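Alpha/beta hydrolase fold protein (Chitinophaga pinensis, PDB 4PW0) probably acts as a hydrolase of the alpha/beta-hydrolase fold, with a serine nucleophile of the usual kind, though its substrate is unknown. Local coordinates at residues F166-E171 against G231-M236; P258-A261 against Y266-P269; E160-I165 against A179-L184. One frame throughout, in Å; residues are numbered along the deposited sequence.

Contact 1. Residues F166-E171 against G231-M236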
loop_
_atom_site.group_PDB
_atom_site.type_symbol
_atom_site.label_atom_id
_atom_site.label_comp_id
_atom_site.label_asym_id
_atom_site.label_seq_id
_atom_site.Cartn_x
_atom_site.Cartn_y
_atom_site.Cartn_z
ATOM N N PHE A 166 17.056 -8.622 8.195
ATOM C CA PHE A 166 16.237 -7.533 7.671
ATOM C C PHE A 166 16.010 -7.497 6.170
ATOM O O PHE A 166 15.111 -6.791 5.684
ATOM C CB PHE A 166 16.740 -6.159 8.133
ATOM C CG PHE A 166 16.579 -5.923 9.608
ATOM C CD1 PHE A 166 15.343 -5.795 10.193
ATOM C CD2 PHE A 166 17.699 -5.783 10.430
ATOM C CE1 PHE A 166 15.210 -5.533 11.527
ATOM C CE2 PHE A 166 17.568 -5.555 11.755
ATOM C CZ PHE A 166 16.311 -5.418 12.335
ATOM N N PHE A 167 16.823 -8.214 5.394
ATOM C CA PHE A 167 16.829 -8.047 3.930
ATOM C C PHE A 167 16.637 -9.366 3.163
ATOM O O PHE A 167 16.838 -10.431 3.740
ATOM C CB PHE A 167 18.088 -7.255 3.470
ATOM C CG PHE A 167 18.032 -5.829 3.947
ATOM C CD1 PHE A 167 18.457 -5.487 5.229
ATOM C CD2 PHE A 167 17.425 -4.882 3.161
ATOM C CE1 PHE A 167 18.236 -4.219 5.700
ATOM C CE2 PHE A 167 17.220 -3.601 3.647
ATOM C CZ PHE A 167 17.632 -3.295 4.913
ATOM N N GLU A 168 16.261 -9.235 1.898
ATOM C CA GLU A 168 16.157 -10.364 0.997
ATOM C C GLU A 168 17.529 -10.755 0.475
ATOM O O GLU A 168 18.541 -10.109 0.784
ATOM C CB GLU A 168 15.155 -10.065 -0.126
ATOM C CG GLU A 168 13.827 -10.798 -0.000
ATOM C CD GLU A 168 13.868 -12.299 -0.277
ATOM O OE1 GLU A 168 12.789 -12.959 -0.299
ATOM O OE2 GLU A 168 14.976 -12.857 -0.532
ATOM N N GLN A 169 17.555 -11.796 -0.338
ATOM C CA GLN A 169 18.812 -12.394 -0.760
ATOM C C GLN A 169 19.446 -11.733 -1.984
ATOM O O GLN A 169 20.660 -11.908 -2.242
ATOM C CB GLN A 169 18.603 -13.896 -0.989
ATOM C CG GLN A 169 18.282 -14.639 0.300
ATOM C CD GLN A 169 18.109 -16.126 0.118
ATOM O OE1 GLN A 169 17.849 -16.603 -0.979
ATOM N NE2 GLN A 169 18.258 -16.875 1.206
ATOM N N SER A 170 18.682 -10.984 -2.764
ATOM C CA SER A 170 19.125 -10.375 -3.959
ATOM C C SER A 170 20.166 -9.285 -3.726
ATOM O O SER A 170 20.218 -8.673 -2.648
ATOM C CB SER A 170 17.957 -9.768 -4.721
ATOM O OG SER A 170 17.431 -8.693 -3.985
ATOM N N GLU A 171 20.979 -9.019 -4.748
ATOM C CA GLU A 171 21.879 -7.876 -4.695
ATOM C C GLU A 171 21.088 -6.581 -4.511
ATOM O O GLU A 171 21.504 -5.683 -3.777
ATOM C CB GLU A 171 22.752 -7.811 -5.961
ATOM C CG GLU A 171 23.757 -6.689 -5.926
ATOM C CD GLU A 171 24.570 -6.553 -7.199
ATOM O OE1 GLU A 171 24.586 -7.517 -8.019
ATOM O OE2 GLU A 171 25.177 -5.469 -7.380
ATOM N N GLY A 231 7.297 -6.402 3.908
ATOM C CA GLY A 231 7.960 -6.755 2.676
ATOM C C GLY A 231 7.412 -8.048 2.071
ATOM O O GLY A 231 6.631 -8.744 2.699
ATOM N N SER A 232 7.893 -8.391 0.879
ATOM C CA SER A 232 7.438 -9.577 0.188
ATOM C C SER A 232 7.747 -10.873 0.920
ATOM O O SER A 232 7.004 -11.855 0.763
ATOM C CB SER A 232 8.036 -9.611 -1.218
ATOM O OG SER A 232 9.466 -9.542 -1.207
ATOM N N ASN A 233 8.816 -10.935 1.714
ATOM C CA ASN A 233 9.180 -12.163 2.424
ATOM C C ASN A 233 9.878 -11.902 3.750
ATOM O O ASN A 233 11.096 -11.956 3.863
ATOM C CB ASN A 233 10.025 -13.066 1.548
ATOM C CG ASN A 233 10.356 -14.348 2.219
ATOM O OD1 ASN A 233 9.664 -14.842 3.128
ATOM N ND2 ASN A 233 11.497 -14.908 1.768
ATOM N N ASP A 234 9.071 -11.638 4.778
ATOM C CA ASP A 234 9.554 -11.475 6.143
ATOM C C ASP A 234 9.606 -12.896 6.755
ATOM O O ASP A 234 8.586 -13.495 7.067
ATOM C CB ASP A 234 8.646 -10.552 6.950
ATOM C CG ASP A 234 9.077 -10.379 8.372
ATOM O OD1 ASP A 234 9.811 -11.220 8.903
ATOM O OD2 ASP A 234 8.641 -9.354 8.999
ATOM N N GLU A 235 10.823 -13.441 6.844
ATOM C CA GLU A 235 11.057 -14.781 7.407
ATOM C C GLU A 235 10.669 -14.917 8.883
ATOM O O GLU A 235 10.273 -15.997 9.353
ATOM C CB GLU A 235 12.555 -15.171 7.254
ATOM C CG GLU A 235 12.874 -16.571 7.765
ATOM C CD GLU A 235 14.262 -17.142 7.451
ATOM O OE1 GLU A 235 15.233 -16.408 7.146
ATOM O OE2 GLU A 235 14.363 -18.403 7.539
HETATM N N MSE A 236 10.852 -13.836 9.645
HETATM C CA MSE A 236 10.590 -13.852 11.071
HETATM C C MSE A 236 9.099 -13.916 11.377
HETATM O O MSE A 236 8.681 -14.607 12.303
HETATM C CB MSE A 236 11.218 -12.574 11.671
HETATM C CG MSE A 236 11.026 -12.471 13.174
HETATM SE SE MSE A 236 11.676 -10.766 13.873
HETATM C CE MSE A 236 13.537 -10.965 13.384
HETATM O O HOH W 1 10.693 -11.894 -1.665
#

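Contact 2. Residues P258-A261 against Y266-P269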
loop_
_atom_site.group_PDB
_atom_site.type_symbol
_atom_site.label_atom_id
_atom_site.label_comp_id
_atom_site.label_asym_id
_atom_site.label_seq_id
_atom_site.Cartn_x
_atom_site.Cartn_y
_atom_site.Cartn_z
ATOM N N PRO A 258 8.186 -4.617 -2.596
ATOM C CA PRO A 258 8.755 -5.719 -3.408
ATOM C C PRO A 258 10.159 -6.111 -3.025
ATOM O O PRO A 258 10.995 -5.266 -2.633
ATOM C CB PRO A 258 8.744 -5.124 -4.813
ATOM C CG PRO A 258 8.803 -3.629 -4.610
ATOM C CD PRO A 258 7.959 -3.395 -3.374
ATOM N N ASP A 259 10.439 -7.402 -3.195
ATOM C CA ASP A 259 11.799 -7.957 -3.018
ATOM C C ASP A 259 12.425 -7.468 -1.724
ATOM O O ASP A 259 13.585 -7.027 -1.702
ATOM C CB ASP A 259 12.703 -7.678 -4.211
ATOM C CG ASP A 259 13.994 -8.506 -4.162
ATOM O OD1 ASP A 259 13.951 -9.632 -3.646
ATOM O OD2 ASP A 259 14.982 -7.943 -4.661
ATOM N N ALA A 260 11.658 -7.610 -0.642
ATOM C CA ALA A 260 12.020 -7.073 0.649
ATOM C C ALA A 260 11.643 -8.050 1.742
ATOM O O ALA A 260 10.952 -9.046 1.492
ATOM C CB ALA A 260 11.361 -5.724 0.833
ATOM N N ALA A 261 12.105 -7.775 2.962
ATOM C CA ALA A 261 11.949 -8.747 4.032
ATOM C C ALA A 261 11.539 -8.028 5.300
ATOM O O ALA A 261 10.782 -7.047 5.249
ATOM C CB ALA A 261 13.255 -9.544 4.196
ATOM N N TYR A 266 13.180 -0.031 6.010
ATOM C CA TYR A 266 14.581 0.340 5.804
ATOM C C TYR A 266 14.944 0.239 4.349
ATOM O O TYR A 266 15.795 0.997 3.845
ATOM C CB TYR A 266 15.484 -0.591 6.554
ATOM C CG TYR A 266 15.532 -0.545 8.047
ATOM C CD1 TYR A 266 15.623 0.667 8.729
ATOM C CD2 TYR A 266 15.720 -1.699 8.764
ATOM C CE1 TYR A 266 15.841 0.683 10.100
ATOM C CE2 TYR A 266 15.905 -1.702 10.132
ATOM C CZ TYR A 266 15.988 -0.484 10.801
ATOM O OH TYR A 266 16.220 -0.509 12.170
ATOM N N GLN A 267 14.330 -0.714 3.639
ATOM C CA GLN A 267 14.627 -0.887 2.220
ATOM C C GLN A 267 14.085 0.242 1.381
ATOM O O GLN A 267 14.734 0.657 0.397
ATOM C CB GLN A 267 14.127 -2.239 1.733
ATOM C CG GLN A 267 14.527 -2.508 0.284
ATOM C CD GLN A 267 14.522 -3.996 -0.049
ATOM O OE1 GLN A 267 14.783 -4.840 0.792
ATOM N NE2 GLN A 267 14.211 -4.304 -1.286
ATOM N N TYR A 268 12.892 0.759 1.734
ATOM C CA TYR A 268 12.228 1.804 0.984
ATOM C C TYR A 268 11.748 2.915 1.941
ATOM O O TYR A 268 10.558 3.139 2.123
ATOM C CB TYR A 268 11.028 1.255 0.216
ATOM C CG TYR A 268 11.382 0.124 -0.747
ATOM C CD1 TYR A 268 12.098 0.359 -1.908
ATOM C CD2 TYR A 268 10.979 -1.166 -0.482
ATOM C CE1 TYR A 268 12.411 -0.694 -2.759
ATOM C CE2 TYR A 268 11.259 -2.225 -1.342
ATOM C CZ TYR A 268 11.962 -1.993 -2.498
ATOM O OH TYR A 268 12.280 -3.021 -3.382
ATOM N N PRO A 269 12.690 3.616 2.565
ATOM C CA PRO A 269 12.316 4.566 3.590
ATOM C C PRO A 269 11.532 5.762 3.062
ATOM O O PRO A 269 10.651 6.280 3.767
ATOM C CB PRO A 269 13.675 4.987 4.183
ATOM C CG PRO A 269 14.661 4.807 3.037
ATOM C CD PRO A 269 14.158 3.516 2.396
HETATM O O HOH W 2 13.900 -5.568 3.429
#

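Contact 3. Residues E160-I165 against A179-L184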
loop_
_atom_site.group_PDB
_atom_site.type_symbol
_atom_site.label_atom_id
_atom_site.label_comp_id
_atom_site.label_asym_id
_atom_site.label_seq_id
_atom_site.Cartn_x
_atom_site.Cartn_y
_atom_site.Cartn_z
ATOM N N GLU A 160 26.464 -9.296 8.123
ATOM C CA GLU A 160 25.685 -10.455 7.678
ATOM C C GLU A 160 24.501 -10.728 8.596
ATOM O O GLU A 160 23.420 -11.129 8.040
ATOM C CB GLU A 160 26.549 -11.720 7.563
ATOM C CG GLU A 160 27.399 -11.744 6.299
ATOM C CD GLU A 160 26.575 -11.797 5.014
ATOM O OE1 GLU A 160 25.673 -12.639 4.932
ATOM O OE2 GLU A 160 26.830 -11.038 4.110
ATOM N N ARG A 161 24.631 -10.510 9.885
ATOM C CA ARG A 161 23.516 -10.684 10.795
ATOM C C ARG A 161 22.380 -9.700 10.419
ATOM O O ARG A 161 21.190 -10.071 10.369
ATOM C CB ARG A 161 23.950 -10.505 12.252
ATOM C CG ARG A 161 22.926 -10.926 13.284
ATOM C CD ARG A 161 23.368 -10.659 14.720
ATOM N NE ARG A 161 24.284 -11.680 15.300
ATOM C CZ ARG A 161 24.694 -11.675 16.583
ATOM N NH1 ARG A 161 24.157 -10.850 17.465
ATOM N NH2 ARG A 161 25.526 -12.602 17.039
ATOM N N PHE A 162 22.746 -8.433 10.186
ATOM C CA PHE A 162 21.792 -7.394 9.799
ATOM C C PHE A 162 21.090 -7.741 8.476
ATOM O O PHE A 162 19.851 -7.645 8.401
ATOM C CB PHE A 162 22.568 -6.087 9.672
ATOM C CG PHE A 162 21.689 -4.864 9.420
ATOM C CD1 PHE A 162 20.953 -4.294 10.432
ATOM C CD2 PHE A 162 21.628 -4.308 8.187
ATOM C CE1 PHE A 162 20.180 -3.154 10.201
ATOM C CE2 PHE A 162 20.884 -3.165 7.946
ATOM C CZ PHE A 162 20.150 -2.596 8.947
ATOM N N LEU A 163 21.833 -8.179 7.460
ATOM C CA LEU A 163 21.224 -8.508 6.174
ATOM C C LEU A 163 20.359 -9.750 6.315
ATOM O O LEU A 163 19.256 -9.821 5.713
ATOM C CB LEU A 163 22.256 -8.689 5.088
ATOM C CG LEU A 163 23.083 -7.423 4.750
ATOM C CD1 LEU A 163 24.065 -7.735 3.646
ATOM C CD2 LEU A 163 22.217 -6.267 4.327
ATOM N N PHE A 164 20.789 -10.703 7.128
ATOM C CA PHE A 164 20.009 -11.939 7.351
ATOM C C PHE A 164 18.659 -11.639 7.981
ATOM O O PHE A 164 17.632 -12.224 7.589
ATOM C CB PHE A 164 20.819 -12.952 8.189
ATOM C CG PHE A 164 20.043 -14.182 8.591
ATOM C CD1 PHE A 164 19.897 -15.201 7.686
ATOM C CD2 PHE A 164 19.476 -14.309 9.810
ATOM C CE1 PHE A 164 19.142 -16.312 8.031
ATOM C CE2 PHE A 164 18.749 -15.444 10.174
ATOM C CZ PHE A 164 18.586 -16.423 9.265
ATOM N N ILE A 165 18.651 -10.800 9.010
ATOM C CA ILE A 165 17.441 -10.491 9.706
ATOM C C ILE A 165 16.519 -9.595 8.909
ATOM O O ILE A 165 15.294 -9.722 9.058
ATOM C CB ILE A 165 17.750 -9.877 11.095
ATOM C CG1 ILE A 165 18.367 -10.948 12.001
ATOM C CG2 ILE A 165 16.536 -9.238 11.735
ATOM C CD1 ILE A 165 17.463 -12.084 12.473
ATOM N N ALA A 179 23.010 0.364 2.385
ATOM C CA ALA A 179 22.642 1.767 2.519
ATOM C C ALA A 179 22.055 2.074 3.889
ATOM O O ALA A 179 22.362 3.105 4.496
ATOM C CB ALA A 179 21.703 2.206 1.427
ATOM N N THR A 180 21.227 1.167 4.415
ATOM C CA THR A 180 20.653 1.368 5.748
ATOM C C THR A 180 21.728 1.404 6.828
ATOM O O THR A 180 21.696 2.268 7.713
ATOM C CB THR A 180 19.639 0.281 6.067
ATOM O OG1 THR A 180 18.651 0.194 5.027
ATOM C CG2 THR A 180 18.943 0.562 7.373
ATOM N N LEU A 181 22.699 0.502 6.742
ATOM C CA LEU A 181 23.822 0.524 7.695
ATOM C C LEU A 181 24.507 1.854 7.690
ATOM O O LEU A 181 24.817 2.399 8.755
ATOM C CB LEU A 181 24.822 -0.535 7.341
ATOM C CG LEU A 181 24.371 -1.880 7.714
ATOM C CD1 LEU A 181 25.383 -2.903 7.198
ATOM C CD2 LEU A 181 24.183 -2.042 9.240
ATOM N N GLY A 182 24.705 2.444 6.507
ATOM C CA GLY A 182 25.338 3.745 6.468
ATOM C C GLY A 182 24.458 4.820 7.080
ATOM O O GLY A 182 24.942 5.723 7.747
ATOM N N ARG A 183 23.134 4.771 6.845
ATOM C CA ARG A 183 22.257 5.743 7.444
ATOM C C ARG A 183 22.337 5.649 8.978
ATOM O O ARG A 183 22.270 6.693 9.632
ATOM C CB ARG A 183 20.838 5.596 6.958
ATOM C CG ARG A 183 20.681 5.909 5.472
ATOM C CD ARG A 183 19.306 6.282 5.009
ATOM N NE ARG A 183 18.349 5.229 5.330
ATOM C CZ ARG A 183 18.191 4.104 4.631
ATOM N NH1 ARG A 183 18.923 3.860 3.555
ATOM N NH2 ARG A 183 17.310 3.200 5.074
ATOM N N LEU A 184 22.530 4.460 9.533
ATOM C CA LEU A 184 22.627 4.255 11.003
ATOM C C LEU A 184 23.946 4.793 11.573
ATOM O O LEU A 184 24.084 4.960 12.785
ATOM C CB LEU A 184 22.483 2.787 11.393
ATOM C CG LEU A 184 21.087 2.232 11.043
ATOM C CD1 LEU A 184 20.991 0.809 11.530
ATOM C CD2 LEU A 184 19.933 3.022 11.589
#

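Contact 1. Residues F166-E171 against G231-M236
Glu168 reaches across to Asn233 with one carboxylate oxygen, OE1, which lies against the CB and ND2 of the asparagine. The contact belongs to the alpha/beta-hydrolase fold. It joins the loop between helices 158-166 and 171-184 to the loop that follows strand 226-231. That second loop carries Asp234, probably the acid of a Ser-His-Asp triad with Ser110 and His262. Asp234 OD2 is hydrogen-bonded to His262 ND1.

The direct bond runs from Asn233 ND2 to Glu168 OE1, 3.1 Å long and fairly straight at 161°. It is well placed at the asparagine, since OE1 lies nearly in the amide plane. At the glutamate it is less regular, because ND2 comes from above the carboxylate plane. The two side chains cross at about a right angle. A chi1 of -177° swings the Asn233 amide away from the backbone N and out to the glutamate. The Glu168 chain bends at chi2 (-72°), which turns the carboxylate back over its own backbone. There OE2 accepts the backbone N of Gln169 at 2.8 Å through its anti lone pair. The carboxylate is thus held at both oxygens.

Ser232 joins from the same loop through a water. Its OG also bonds to Ala260 N. The contact is small and lies at the surface, and Asn233 is exposed. The bridging water donates to Glu168 OE1 at 2.7 Å and is hydrogen-bonded to Ser232 OG, also at 2.7 Å.

Contact 2. Residues P258-A261 against Y266-P269
Tyr268 OH donates to the backbone oxygen of Pro258, and Gln267 NE2 donates to that of Asp259. Two neighbouring side chains thus take two successive carbonyls of the 258-261 loop. The tyrosine bond is short, 2.7 Å from OH to Pro258 O, and this oxygen sits at the ring edge, near the ring plane. The amide bond is 2.8 Å from Gln267 NE2 to Asp259 O and fairly straight (159°). Asp259 O lies close to the amide plane of Gln267, but NE2 stands above the carbonyl plane of Asp259.

With chi1 at -175°, the Gln267 chain heads away from its backbone N and, extended beyond CG, brings the amide to the loop. NE2 also gives a weak bond to Tyr268 OH, which has a further partner in His172 NE2. Gln267 OE1 accepts from Ser173 OG of helix 171-184. It also takes a hydrogen from a water, 2.9 Å from OE1, that in turn accepts from Ala261 N.

In the alpha/beta-hydrolase fold, the loop after the last strand, here 252-257, carries the catalytic histidine. His262 directly follows this segment and is the probable triad histidine. Helix 264-267 then turns the chain back beside the loop. With an alanine at Gln267, Asp259 O would probably lose its amide donor, and Ser173 OG and the water at Ala261 N would lose the acceptor OE1.

Apolar contacts fill in around the bonds. Pro258 CD is 4.0 Å from Tyr268 CE2, and Ala260 CB approaches the same carbon at 4.1 Å. On one face of the tyrosine ring lies Gln267 CG, offset toward the rim. The Asp259 carboxylate has its partner elsewhere: OD2 bonds to Ser170 OG.

Contact 3. Residues E160-I165 against A179-L184
Phe162 meets three side chains of helix 171-184: Thr180, Leu181 and Leu184. The pairing is between two helices that follow one another in the region between strands 127-133 and 226-231. In the alpha/beta-hydrolase fold this is where the cap is commonly inserted. The axes of the segments 160-165 and 179-184 come within 11.4 Å, and their directions differ by 119°. Large side chains bridge that distance. Phe162 sets CG anti to the backbone N (chi1 -174°), which sends its ring out to the other helix.

Thr180 comes first. Its methyl, CG2, lies in the ring plane at the edge, 3.7 Å from Phe162 CZ. The hydroxyl has other company: OG1 bonds to Lys176 O of its own helix. It also receives a weak bond from Arg183 NH2, which forms a salt bridge to Asp53 as well.

Leu181 comes next and takes one face of the ring. The two side chains slide past each other in opposite directions. Leu181 CG is anti to its own carbonyl carbon. CD1 continues the extended chain, and the other branch, CD2, lies over the ring. This makes a CH-pi contact. CG also rests 3.7 Å from both Phe162 CD2 and CE2.

Leu184 completes the set more loosely, with CD1 4.3 Å from Phe162 CE1. No hydrogen bond links the two segments, and the contact rests on these carbon atoms. Leu181 CD2 stands 3.7 Å from the centroid of the Phe162 ring, 16° off the ring normal.

Along the chain, contact 3 closes before contact 2 opens, and so does contact 1. Contacts 1 and 3 interleave. All three lie on one side of the chain's centre. Contacts 1 and 2 are closest, with centres about 8 Å apart, and contact 3 lies about 12 Å from the centre of each. Helices 158-166 and 171-184 form contact 3, and the loop between them enters contact 1. The loops after strands 226-231 and 252-257 are joined where Asn233 N bonds to Ala260 O. They carry Asp234 and His262 of the probable triad. Tyr266 O bonds to Arg183 NH2, tying contact 2 to contact 3. The helical region is thereby joined to the loops beside the likely active site.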